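2-Keto-3-deoxy-(6-phospho-)gluconate aldolase (Thermoproteus tenax, PDB 2R94) is a TIM-barrel aldolase of the dihydrodipicolinate synthetase family, assembled as a tetramer and holding pyruvic acid in this model. Local coordinates at residues V4-T9 against G192-S197; L127-A132 against D154-L159; I68-S73 against A95-Y100. All coordinates share one frame; numbering follows the deposited sequence.

Contact 1: V4-T9 against G192-S197; sequences VAPVIT and GVVASS. With PYR (pyruvic acid), chain E.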
ATOM      1  N   VAL A   4     -15.226  25.308   3.088  1.00 24.09           N
ATOM      2  CA  VAL A   4     -13.920  25.908   3.198  1.00 22.97           C
ATOM      3  C   VAL A   4     -13.184  25.703   1.862  1.00 24.04           C
ATOM      4  O   VAL A   4     -13.155  24.594   1.352  1.00 23.41           O
ATOM      5  CB  VAL A   4     -13.128  25.171   4.313  1.00 22.85           C
ATOM      6  CG1 VAL A   4     -11.767  25.826   4.504  1.00 22.71           C
ATOM      7  CG2 VAL A   4     -13.926  25.171   5.619  1.00 20.05           C
ATOM      8  N   ALA A   5     -12.645  26.760   1.270  1.00 22.89           N
ATOM      9  CA  ALA A   5     -11.905  26.646   0.031  1.00 24.24           C
ATOM     10  C   ALA A   5     -10.439  26.582   0.346  1.00 25.42           C
ATOM     11  O   ALA A   5      -9.916  27.513   0.904  1.00 27.09           O
ATOM     12  CB  ALA A   5     -12.158  27.795  -0.863  1.00 18.28           C
ATOM     13  N   PRO A   6      -9.757  25.495  -0.063  1.00 26.32           N
ATOM     14  CA  PRO A   6      -8.307  25.496   0.042  1.00 23.99           C
ATOM     15  C   PRO A   6      -7.902  26.208  -1.222  1.00 24.38           C
ATOM     16  O   PRO A   6      -7.845  25.597  -2.283  1.00 24.16           O
ATOM     17  CB  PRO A   6      -7.963  24.030  -0.041  1.00 24.14           C
ATOM     18  CG  PRO A   6      -9.052  23.471  -0.976  1.00 25.91           C
ATOM     19  CD  PRO A   6     -10.279  24.257  -0.686  1.00 25.40           C
ATOM     20  N   VAL A   7      -7.697  27.518  -1.113  1.00 22.64           N
ATOM     21  CA  VAL A   7      -7.665  28.422  -2.263  1.00 22.82           C
ATOM     22  C   VAL A   7      -6.367  28.261  -3.006  1.00 23.72           C
ATOM     23  O   VAL A   7      -5.319  27.868  -2.404  1.00 24.43           O
ATOM     24  CB  VAL A   7      -7.895  29.897  -1.766  1.00 24.73           C
ATOM     25  CG1 VAL A   7      -6.746  30.344  -0.865  1.00 22.22           C
ATOM     26  CG2 VAL A   7      -8.138  30.837  -2.935  1.00 26.09           C
ATOM     27  N   ILE A   8      -6.411  28.478  -4.313  1.00 22.20           N
ATOM     28  CA  ILE A   8      -5.213  28.332  -5.127  1.00 20.08           C
ATOM     29  C   ILE A   8      -4.317  29.549  -4.863  1.00 25.02           C
ATOM     30  O   ILE A   8      -4.808  30.634  -4.535  1.00 23.43           O
ATOM     31  CB  ILE A   8      -5.513  28.335  -6.671  1.00 18.81           C
ATOM     32  CG1 ILE A   8      -6.465  29.449  -7.021  1.00 18.61           C
ATOM     33  CG2 ILE A   8      -6.251  27.069  -7.188  1.00 16.63           C
ATOM     34  CD1 ILE A   8      -6.773  29.471  -8.497  1.00 17.23           C
ATOM     35  N   THR A   9      -3.010  29.372  -5.066  1.00 24.65           N
ATOM     36  CA  THR A   9      -2.081  30.441  -5.020  1.00 25.76           C
ATOM     37  C   THR A   9      -1.826  30.891  -6.467  1.00 28.54           C
ATOM     38  O   THR A   9      -1.357  30.111  -7.310  1.00 27.13           O
ATOM     39  CB  THR A   9      -0.797  29.946  -4.423  1.00 25.86           C
ATOM     40  OG1 THR A   9      -1.086  29.343  -3.144  1.00 26.10           O
ATOM     41  CG2 THR A   9       0.135  31.111  -4.275  1.00 25.03           C
ATOM     42  N   GLY A 192     -17.829  20.535   8.224  1.00 24.90           N
ATOM     43  CA  GLY A 192     -17.810  21.188   6.943  1.00 24.61           C
ATOM     44  C   GLY A 192     -16.981  20.395   5.968  1.00 25.04           C
ATOM     45  O   GLY A 192     -16.557  19.280   6.255  1.00 25.20           O
ATOM     46  N   VAL A 193     -16.722  20.974   4.815  1.00 23.55           N
ATOM     47  CA  VAL A 193     -15.812  20.347   3.905  1.00 24.39           C
ATOM     48  C   VAL A 193     -14.757  21.353   3.525  1.00 25.42           C
ATOM     49  O   VAL A 193     -15.053  22.529   3.420  1.00 24.62           O
ATOM     50  CB  VAL A 193     -16.560  19.867   2.620  1.00 24.80           C
ATOM     51  CG1 VAL A 193     -17.605  18.777   3.001  1.00 24.37           C
ATOM     52  CG2 VAL A 193     -17.287  21.059   1.933  1.00 23.27           C
ATOM     53  N   VAL A 194     -13.526  20.883   3.323  1.00 25.24           N
ATOM     54  CA  VAL A 194     -12.499  21.675   2.643  1.00 25.44           C
ATOM     55  C   VAL A 194     -12.273  21.038   1.263  1.00 25.68           C
ATOM     56  O   VAL A 194     -11.595  20.044   1.145  1.00 23.40           O
ATOM     57  CB  VAL A 194     -11.160  21.686   3.443  1.00 25.66           C
ATOM     58  CG1 VAL A 194     -10.175  22.676   2.828  1.00 26.73           C
ATOM     59  CG2 VAL A 194     -11.399  22.031   4.942  1.00 24.33           C
ATOM     60  N   ALA A 195     -12.836  21.597   0.213  1.00 23.62           N
ATOM     61  CA  ALA A 195     -12.845  20.896  -1.031  1.00 23.10           C
ATOM     62  C   ALA A 195     -12.217  21.765  -2.065  1.00 23.93           C
ATOM     63  O   ALA A 195     -12.573  22.948  -2.197  1.00 23.21           O
ATOM     64  CB  ALA A 195     -14.307  20.625  -1.431  1.00 25.43           C
ATOM     65  N   SER A 196     -11.367  21.189  -2.896  1.00 22.87           N
ATOM     66  CA  SER A 196     -10.677  22.008  -3.846  1.00 22.84           C
ATOM     67  C   SER A 196     -11.595  22.629  -4.879  1.00 24.59           C
ATOM     68  O   SER A 196     -11.266  23.684  -5.444  1.00 22.66           O
ATOM     69  CB  SER A 196      -9.576  21.231  -4.502  1.00 23.58           C
ATOM     70  OG  SER A 196     -10.079  20.153  -5.257  1.00 25.52           O
ATOM     71  N   SER A 197     -12.707  21.951  -5.163  1.00 22.86           N
ATOM     72  CA  SER A 197     -13.708  22.478  -6.068  1.00 23.58           C
ATOM     73  C   SER A 197     -14.376  23.714  -5.534  1.00 24.85           C
ATOM     74  O   SER A 197     -15.134  24.388  -6.258  1.00 26.07           O
ATOM     75  CB  SER A 197     -14.760  21.424  -6.377  1.00 23.48           C
ATOM     76  OG  SER A 197     -15.333  20.907  -5.207  1.00 22.48           O
TER
HETATM   77  C   PYR E 999      -6.036  21.406   0.420  1.00 35.98           C
HETATM   78  O   PYR E 999      -5.936  21.464  -0.825  1.00 36.99           O
HETATM   79  OXT PYR E 999      -5.295  22.107   1.164  1.00 34.92           O
HETATM   80  CA  PYR E 999      -6.963  20.570   0.936  0.50 34.91           C
HETATM   81  CB  PYR E 999      -7.848  19.749   0.037  1.00 34.44           C
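Val4 and Val194 lie abreast at the seam of a TIM barrel, where the first strand (2-6) runs parallel to the last (192-194) and closes the sheet on itself. Val4 N donates to Val193 O at 2.8 Å, and Val4 O accepts from Ala195 N at 3.2 Å, so the two bonds bracket Val194; its CA-H also leans on Val4 O. Both valine side chains face the barrel interior. Val194 CG2 meets Val4 CB at 3.6 Å, while its CG1, held opposite the backbone N (chi1 -172°), turns the other way along the strand to reach Pro6 CD at 3.9 Å.

Pro6 has no N-H to extend the pairing. Its ring wedges against the departing chain, with CD only 3.0 Å from Ala195 O and CG 3.6 Å from Ser196 CA. Further out, the Asn199 side chain joins both segments, donating to Pro6 O and Ser196 O and accepting from Ile8 N, while Ser196 OG is bound to Asp179 and Tyr239. Phe37 of strand 35-38 packs on Val4 and Pro6 inside the barrel; helix 20-29 backs Ala5 and Val7. The Pro6 ring also lines the pyruvic acid pocket: its CB comes to 3.3 Å from ligand atom C.

Contact 2: L127-A132 against D154-L159; sequences LYNYPA and DTNESL. With PYR (pyruvic acid), chain E.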
ATOM      1  N   LEU A 127      -5.150  20.062  12.928  1.00 26.63           N
ATOM      2  CA  LEU A 127      -4.333  19.055  12.331  1.00 25.66           C
ATOM      3  C   LEU A 127      -4.808  18.990  10.898  1.00 27.57           C
ATOM      4  O   LEU A 127      -6.000  18.984  10.677  1.00 27.10           O
ATOM      5  CB  LEU A 127      -4.566  17.718  13.027  1.00 24.60           C
ATOM      6  CG  LEU A 127      -4.157  16.536  12.176  1.00 24.20           C
ATOM      7  CD1 LEU A 127      -2.664  16.530  11.836  1.00 24.08           C
ATOM      8  CD2 LEU A 127      -4.611  15.208  12.816  1.00 23.51           C
ATOM      9  N   TYR A 128      -3.890  19.028   9.918  1.00 27.39           N
ATOM     10  CA  TYR A 128      -4.290  18.860   8.506  1.00 26.64           C
ATOM     11  C   TYR A 128      -3.739  17.515   8.123  1.00 25.90           C
ATOM     12  O   TYR A 128      -2.566  17.375   7.865  1.00 26.81           O
ATOM     13  CB  TYR A 128      -3.753  19.989   7.613  1.00 26.04           C
ATOM     14  CG  TYR A 128      -3.851  19.786   6.099  1.00 25.76           C
ATOM     15  CD1 TYR A 128      -4.648  18.755   5.523  1.00 24.67           C
ATOM     16  CD2 TYR A 128      -3.178  20.670   5.225  1.00 24.08           C
ATOM     17  CE1 TYR A 128      -4.733  18.595   4.113  1.00 24.49           C
ATOM     18  CE2 TYR A 128      -3.245  20.552   3.862  1.00 23.36           C
ATOM     19  CZ  TYR A 128      -4.014  19.510   3.287  1.00 26.70           C
ATOM     20  OH  TYR A 128      -4.030  19.411   1.905  1.00 25.81           O
ATOM     21  N   ASN A 129      -4.584  16.498   8.202  1.00 26.14           N
ATOM     22  CA  ASN A 129      -4.144  15.141   7.997  1.00 27.64           C
ATOM     23  C   ASN A 129      -4.334  14.778   6.521  1.00 27.39           C
ATOM     24  O   ASN A 129      -5.398  15.000   5.947  1.00 24.80           O
ATOM     25  CB  ASN A 129      -4.878  14.197   8.942  1.00 25.39           C
ATOM     26  CG  ASN A 129      -4.354  12.810   8.887  1.00 25.92           C
ATOM     27  OD1 ASN A 129      -5.094  11.883   8.533  1.00 30.70           O
ATOM     28  ND2 ASN A 129      -3.111  12.616   9.270  1.00 24.45           N
ATOM     29  N   TYR A 130      -3.288  14.229   5.908  1.00 25.72           N
ATOM     30  CA  TYR A 130      -3.385  13.937   4.493  1.00 26.23           C
ATOM     31  C   TYR A 130      -2.454  12.797   4.128  1.00 27.20           C
ATOM     32  O   TYR A 130      -1.441  13.043   3.507  1.00 26.49           O
ATOM     33  CB  TYR A 130      -2.980  15.144   3.681  1.00 26.78           C
ATOM     34  CG  TYR A 130      -3.251  15.013   2.204  1.00 26.48           C
ATOM     35  CD1 TYR A 130      -3.679  13.802   1.633  1.00 26.91           C
ATOM     36  CD2 TYR A 130      -3.103  16.097   1.388  1.00 27.05           C
ATOM     37  CE1 TYR A 130      -3.943  13.704   0.243  1.00 26.29           C
ATOM     38  CE2 TYR A 130      -3.352  16.023   0.032  1.00 27.53           C
ATOM     39  CZ  TYR A 130      -3.754  14.834  -0.533  1.00 27.36           C
ATOM     40  OH  TYR A 130      -4.006  14.854  -1.881  1.00 28.96           O
ATOM     41  N   PRO A 131      -2.790  11.558   4.527  1.00 26.84           N
ATOM     42  CA  PRO A 131      -1.825  10.458   4.516  1.00 26.37           C
ATOM     43  C   PRO A 131      -1.198  10.155   3.176  1.00 26.33           C
ATOM     44  O   PRO A 131      -0.008   9.804   3.140  1.00 26.39           O
ATOM     45  CB  PRO A 131      -2.623   9.275   5.044  1.00 27.12           C
ATOM     46  CG  PRO A 131      -3.758   9.925   5.843  1.00 27.20           C
ATOM     47  CD  PRO A 131      -4.099  11.156   5.070  1.00 26.81           C
ATOM     48  N   ALA A 132      -1.942  10.332   2.089  1.00 25.64           N
ATOM     49  CA  ALA A 132      -1.440  10.037   0.755  1.00 27.64           C
ATOM     50  C   ALA A 132      -0.315  10.973   0.330  1.00 28.87           C
ATOM     51  O   ALA A 132       0.573  10.565  -0.409  1.00 30.34           O
ATOM     52  CB  ALA A 132      -2.605  10.133  -0.312  1.00 26.60           C
ATOM     53  N   ASP A 154      -9.198  16.370   7.389  1.00 24.63           N
ATOM     54  CA  ASP A 154      -8.738  15.003   7.075  1.00 23.75           C
ATOM     55  C   ASP A 154      -8.959  14.792   5.607  1.00 24.75           C
ATOM     56  O   ASP A 154     -10.095  14.703   5.130  1.00 21.81           O
ATOM     57  CB  ASP A 154      -9.509  14.005   7.909  1.00 22.96           C
ATOM     58  CG  ASP A 154      -8.963  12.635   7.833  1.00 25.27           C
ATOM     59  OD1 ASP A 154      -7.748  12.439   7.558  1.00 26.49           O
ATOM     60  OD2 ASP A 154      -9.745  11.702   8.116  1.00 24.31           O
ATOM     61  N   THR A 155      -7.874  14.799   4.853  1.00 26.37           N
ATOM     62  CA  THR A 155      -7.995  14.552   3.424  1.00 26.35           C
ATOM     63  C   THR A 155      -7.821  13.087   3.240  1.00 28.90           C
ATOM     64  O   THR A 155      -6.709  12.563   3.143  1.00 30.62           O
ATOM     65  CB  THR A 155      -7.008  15.347   2.582  1.00 25.89           C
ATOM     66  OG1 THR A 155      -7.407  16.737   2.610  1.00 25.02           O
ATOM     67  CG2 THR A 155      -7.082  14.843   1.114  1.00 26.37           C
ATOM     68  N   ASN A 156      -8.951  12.398   3.235  1.00 30.03           N
ATOM     69  CA  ASN A 156      -8.966  10.958   3.451  1.00 32.20           C
ATOM     70  C   ASN A 156     -10.200  10.387   2.764  1.00 35.14           C
ATOM     71  O   ASN A 156     -11.275  11.013   2.805  1.00 32.54           O
ATOM     72  CB  ASN A 156      -9.046  10.655   4.929  1.00 30.72           C
ATOM     73  CG  ASN A 156      -8.454   9.347   5.251  1.00 32.59           C
ATOM     74  OD1 ASN A 156      -8.772   8.367   4.595  1.00 33.01           O
ATOM     75  ND2 ASN A 156      -7.545   9.303   6.233  1.00 30.43           N
ATOM     76  N   GLU A 157     -10.032   9.228   2.110  1.00 37.29           N
ATOM     77  CA  GLU A 157     -11.148   8.626   1.379  1.00 39.21           C
ATOM     78  C   GLU A 157     -11.991   7.822   2.385  1.00 35.42           C
ATOM     79  O   GLU A 157     -13.159   7.499   2.149  1.00 34.03           O
ATOM     80  CB  GLU A 157     -10.661   7.813   0.169  1.00 43.34           C
ATOM     81  CG  GLU A 157     -10.313   8.691  -1.105  1.00 49.77           C
ATOM     82  CD  GLU A 157     -11.573   9.183  -1.959  1.00 53.97           C
ATOM     83  OE1 GLU A 157     -12.537   9.819  -1.408  1.00 53.38           O
ATOM     84  OE2 GLU A 157     -11.583   8.931  -3.205  1.00 56.42           O
ATOM     85  N   SER A 158     -11.401   7.586   3.538  1.00 30.83           N
ATOM     86  CA  SER A 158     -12.083   6.934   4.599  1.00 29.55           C
ATOM     87  C   SER A 158     -12.895   7.923   5.468  1.00 30.01           C
ATOM     88  O   SER A 158     -12.389   8.487   6.465  1.00 30.16           O
ATOM     89  CB  SER A 158     -11.093   6.150   5.434  1.00 30.29           C
ATOM     90  OG  SER A 158     -11.731   5.521   6.550  1.00 32.84           O
ATOM     91  N   LEU A 159     -14.157   8.113   5.113  1.00 27.38           N
ATOM     92  CA  LEU A 159     -15.066   8.877   5.951  1.00 27.74           C
ATOM     93  C   LEU A 159     -15.116   8.336   7.390  1.00 27.77           C
ATOM     94  O   LEU A 159     -15.200   9.085   8.310  1.00 28.03           O
ATOM     95  CB  LEU A 159     -16.455   8.947   5.317  1.00 27.10           C
ATOM     96  CG  LEU A 159     -17.457   9.925   5.937  1.00 28.00           C
ATOM     97  CD1 LEU A 159     -17.035  11.428   5.781  1.00 26.87           C
ATOM     98  CD2 LEU A 159     -18.852   9.694   5.337  1.00 26.59           C
TER
HETATM   99  C   PYR E 999      -6.036  21.406   0.420  1.00 35.98           C
HETATM  100  O   PYR E 999      -5.936  21.464  -0.825  1.00 36.99           O
HETATM  101  OXT PYR E 999      -5.295  22.107   1.164  1.00 34.92           O
HETATM  102  CA  PYR E 999      -6.963  20.570   0.936  0.50 34.91           C
HETATM  103  CB  PYR E 999      -7.848  19.749   0.037  1.00 34.44           C
HETATM  104  O   HOH W   1      -4.852  10.652   1.986  1.00 28.04           O
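Thr155 sets its side chain against both Tyr128 and Tyr130, one branch to each ring, just beyond the C-terminal ends of two neighbouring TIM-barrel strands, 125-129 and 149-154, the end of the barrel where the pyruvic acid is bound. Its backbone N donates to Asn129 O in a short, nearly straight bond (2.7 Å, 171° at the hydrogen), the last rung between the parallel strands before the chains part.

The two branches of Thr155 have different jobs. With OG1 turned beside the backbone N (chi1 -71°), CG2 is left anti to it and lies over one face of the Tyr130 ring in a CH-pi contact, 3.6 Å from the ring centroid. OG1 instead comes to the edge of the Tyr128 ring, 3.6 Å from CE1 and near the ring plane; it is buried, yet has no hydrogen-bonding partner in the model. Tyr128 continues past it into the ligand pocket, where its OH bonds to Thr41 and stands 3.1 Å from OXT of pyruvic acid.

Asn129 and Asp154 are the directly paired residues of the two strands, and their side chains run alongside each other in the same direction, the amide and carboxylate planes turned 34° apart. Asp154 OD2 is held by Thr162 and His161 of helix 159-168, which fixes the rotation of the carboxylate, and OD1 takes a weak bond from Asn156 ND2. Asn156 in turn forms an Asx turn, its OD1 accepting from Ser158 N at 2.9 Å, which leads the loop toward helix 159-168. Leu159 packs on Leu159 of a second subunit and Tyr130, the N-cap residue of helix 131-134, on Pro103 of a third. One water links the two segments outside the strand pairing, accepting from Ala132 N and donating to Thr155 O, both at 2.9 Å.

Contact 3: I68-S73 against A95-Y100; sequences IVQVAS and ASLPPY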
ATOM      1  N   ILE A  68      -8.074  30.419   7.502  1.00 27.20           N
ATOM      2  CA  ILE A  68      -7.223  29.495   8.257  1.00 25.84           C
ATOM      3  C   ILE A  68      -5.958  29.462   7.436  1.00 25.43           C
ATOM      4  O   ILE A  68      -6.074  29.474   6.198  1.00 25.40           O
ATOM      5  CB  ILE A  68      -7.854  28.106   8.306  1.00 26.21           C
ATOM      6  CG1 ILE A  68      -9.227  28.207   9.017  1.00 26.49           C
ATOM      7  CG2 ILE A  68      -6.936  27.137   8.989  1.00 24.98           C
ATOM      8  CD1 ILE A  68      -9.957  26.824   9.130  1.00 26.33           C
ATOM      9  N   VAL A  69      -4.778  29.468   8.081  1.00 21.16           N
ATOM     10  CA  VAL A  69      -3.572  29.485   7.330  1.00 20.66           C
ATOM     11  C   VAL A  69      -2.844  28.221   7.618  1.00 22.84           C
ATOM     12  O   VAL A  69      -2.700  27.841   8.779  1.00 20.89           O
ATOM     13  CB  VAL A  69      -2.718  30.757   7.640  1.00 23.83           C
ATOM     14  CG1 VAL A  69      -1.352  30.661   6.997  1.00 23.03           C
ATOM     15  CG2 VAL A  69      -3.482  32.019   7.112  1.00 24.07           C
ATOM     16  N   GLN A  70      -2.428  27.544   6.546  1.00 22.97           N
ATOM     17  CA  GLN A  70      -1.748  26.290   6.664  1.00 23.90           C
ATOM     18  C   GLN A  70      -0.288  26.658   6.718  1.00 23.89           C
ATOM     19  O   GLN A  70       0.183  27.399   5.853  1.00 22.62           O
ATOM     20  CB  GLN A  70      -2.043  25.425   5.428  1.00 23.70           C
ATOM     21  CG  GLN A  70      -1.770  23.947   5.663  1.00 22.41           C
ATOM     22  CD  GLN A  70      -0.310  23.626   5.561  1.00 22.93           C
ATOM     23  OE1 GLN A  70       0.344  23.945   4.541  1.00 22.47           O
ATOM     24  NE2 GLN A  70       0.218  22.945   6.573  1.00 21.20           N
ATOM     25  N   VAL A  71       0.431  26.132   7.708  1.00 23.03           N
ATOM     26  CA  VAL A  71       1.728  26.684   8.071  1.00 23.24           C
ATOM     27  C   VAL A  71       2.894  25.704   8.000  1.00 25.53           C
ATOM     28  O   VAL A  71       3.993  26.060   8.346  1.00 26.08           O
ATOM     29  CB  VAL A  71       1.720  27.280   9.514  1.00 22.99           C
ATOM     30  CG1 VAL A  71       0.663  28.378   9.710  1.00 21.74           C
ATOM     31  CG2 VAL A  71       1.588  26.184  10.560  1.00 23.22           C
ATOM     32  N   ALA A  72       2.690  24.469   7.560  1.00 25.49           N
ATOM     33  CA  ALA A  72       3.742  23.494   7.656  1.00 25.44           C
ATOM     34  C   ALA A  72       4.984  23.903   6.907  1.00 25.94           C
ATOM     35  O   ALA A  72       4.901  24.522   5.857  1.00 25.55           O
ATOM     36  CB  ALA A  72       3.271  22.089   7.143  1.00 26.81           C
ATOM     37  N   SER A  73       6.140  23.491   7.421  1.00 26.76           N
ATOM     38  CA  SER A  73       7.409  23.688   6.730  1.00 26.27           C
ATOM     39  C   SER A  73       8.308  22.637   7.295  1.00 26.25           C
ATOM     40  O   SER A  73       8.153  22.270   8.475  1.00 25.59           O
ATOM     41  CB  SER A  73       7.953  25.086   7.036  1.00 28.50           C
ATOM     42  OG  SER A  73       9.334  25.169   6.754  1.00 30.63           O
ATOM     43  N   ALA A  95      -3.335  25.798  10.575  1.00 24.83           N
ATOM     44  CA  ALA A  95      -3.440  24.365  10.400  1.00 24.77           C
ATOM     45  C   ALA A  95      -2.083  23.940  10.029  1.00 25.13           C
ATOM     46  O   ALA A  95      -1.334  24.734   9.471  1.00 27.82           O
ATOM     47  CB  ALA A  95      -4.347  24.052   9.242  1.00 23.72           C
ATOM     48  N   SER A  96      -1.786  22.669  10.196  1.00 25.34           N
ATOM     49  CA  SER A  96      -0.510  22.175   9.696  1.00 23.48           C
ATOM     50  C   SER A  96      -0.618  20.707   9.304  1.00 21.54           C
ATOM     51  O   SER A  96      -1.161  19.916  10.061  1.00 23.11           O
ATOM     52  CB  SER A  96       0.593  22.293  10.777  1.00 20.90           C
ATOM     53  OG  SER A  96       1.856  21.893  10.207  1.00 20.09           O
ATOM     54  N   LEU A  97      -0.042  20.373   8.164  1.00 19.49           N
ATOM     55  CA  LEU A  97       0.327  19.038   7.856  1.00 21.38           C
ATOM     56  C   LEU A  97       1.245  18.573   8.965  1.00 22.36           C
ATOM     57  O   LEU A  97       1.894  19.380   9.605  1.00 20.59           O
ATOM     58  CB  LEU A  97       1.118  19.017   6.544  1.00 22.18           C
ATOM     59  CG  LEU A  97       0.260  19.424   5.335  1.00 21.53           C
ATOM     60  CD1 LEU A  97       1.202  19.793   4.176  1.00 22.38           C
ATOM     61  CD2 LEU A  97      -0.541  18.182   5.021  1.00 21.01           C
ATOM     62  N   PRO A  98       1.256  17.265   9.218  1.00 22.69           N
ATOM     63  CA  PRO A  98       2.317  16.684  10.006  1.00 22.67           C
ATOM     64  C   PRO A  98       3.595  16.859   9.188  1.00 25.56           C
ATOM     65  O   PRO A  98       3.524  17.046   7.967  1.00 25.22           O
ATOM     66  CB  PRO A  98       1.981  15.192  10.047  1.00 21.54           C
ATOM     67  CG  PRO A  98       0.547  15.073   9.597  1.00 20.49           C
ATOM     68  CD  PRO A  98       0.276  16.283   8.723  1.00 21.23           C
ATOM     69  N   PRO A  99       4.758  16.783   9.852  1.00 24.17           N
ATOM     70  CA  PRO A  99       6.015  16.758   9.135  1.00 25.44           C
ATOM     71  C   PRO A  99       5.889  15.748   8.014  1.00 27.59           C
ATOM     72  O   PRO A  99       5.496  14.599   8.257  1.00 30.36           O
ATOM     73  CB  PRO A  99       7.019  16.286  10.214  1.00 23.63           C
ATOM     74  CG  PRO A  99       6.381  16.967  11.500  1.00 24.93           C
ATOM     75  CD  PRO A  99       4.922  16.716  11.319  1.00 25.00           C
ATOM     76  N   TYR A 100       6.179  16.166   6.795  1.00 27.06           N
ATOM     77  CA  TYR A 100       6.076  15.270   5.649  1.00 26.49           C
ATOM     78  C   TYR A 100       7.451  14.880   5.044  1.00 26.23           C
ATOM     79  O   TYR A 100       8.520  15.165   5.600  1.00 24.58           O
ATOM     80  CB  TYR A 100       5.143  15.908   4.622  1.00 27.67           C
ATOM     81  CG  TYR A 100       5.467  17.360   4.337  1.00 29.45           C
ATOM     82  CD1 TYR A 100       6.276  17.718   3.245  1.00 28.19           C
ATOM     83  CD2 TYR A 100       4.992  18.372   5.153  1.00 28.72           C
ATOM     84  CE1 TYR A 100       6.579  19.023   2.978  1.00 28.30           C
ATOM     85  CE2 TYR A 100       5.296  19.703   4.889  1.00 28.34           C
ATOM     86  CZ  TYR A 100       6.084  20.019   3.797  1.00 29.77           C
ATOM     87  OH  TYR A 100       6.404  21.340   3.529  1.00 29.30           O
TER
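Ala72 CB and Leu97 CB meet at 3.8 Å in one apolar patch of this contact, with Tyr100 CE2 closing on the same methyl at 3.9 Å. The methyl lies in the plane of the Tyr100 ring, at its edge; chi1 of 48° sets CG between the backbone N and the carbonyl carbon, which brings that edge round to Ala72. A second patch lies toward the N-terminal side of the strand segments, where Ile68 CG2 touches Ala95 CB at 4.0 Å.

Between them runs the backbone pairing of two adjacent parallel strands, with Gln70 opposite Ala95. Ala95 bonds through both its polar backbone atoms: its N donates to Val69 O at 2.8 Å, and its O accepts from Val71 N at 2.9 Å. The CA-H of Gln70 and the CG2 branch of Val71 also crowd that oxygen. Gln70 bends at chi2 (-79°), which carries its amide across to the backbone of Ser96 and Leu97. Ser96 OG is 3.4 Å from Ala72 CB and donates to Leu97 O at 2.6 Å, in the carbonyl plane on a lone pair, bracing the chain as it leaves the strand; it is also hydrogen-bonded to Tyr113 OH of helix 107-120.

The contact pairs the two strands of a right-handed beta-alpha-beta crossover of the TIM barrel, strand 67-70, helix 76-88, strand 93-96. Inside the barrel Phe37 of strand 35-38 and Phe126 of strand 125-129 pack on Ile68 and Ala95. Outside, helix 107-120 covers Val71 and Ser96 with Leu117, while Tyr101 of a neighbouring subunit meets the Tyr100 ring edge-to-face.

Overall arrangement
From the N terminus, the chain lays down strand 2-6, pairs it first with strand 35-38, and reaches its other edge with strand 192-194, so contact 1 closes a loop of 182 intervening residues and with it the barrel. Contacts 3 and 2 both nest inside that loop and follow one another in series, each closing a short excursion of 21 residues between adjacent strands. They are neighbours in the sheet: strand 93-96 of contact 3 pairs with strand 125-129 of contact 2, Tyr128 N lying 2.9 Å from Ser96 O in a probable hydrogen bond. Contact 1 touches neither, but contacts 1 and 2 both reach the pyruvic acid, from different parts of the barrel wall.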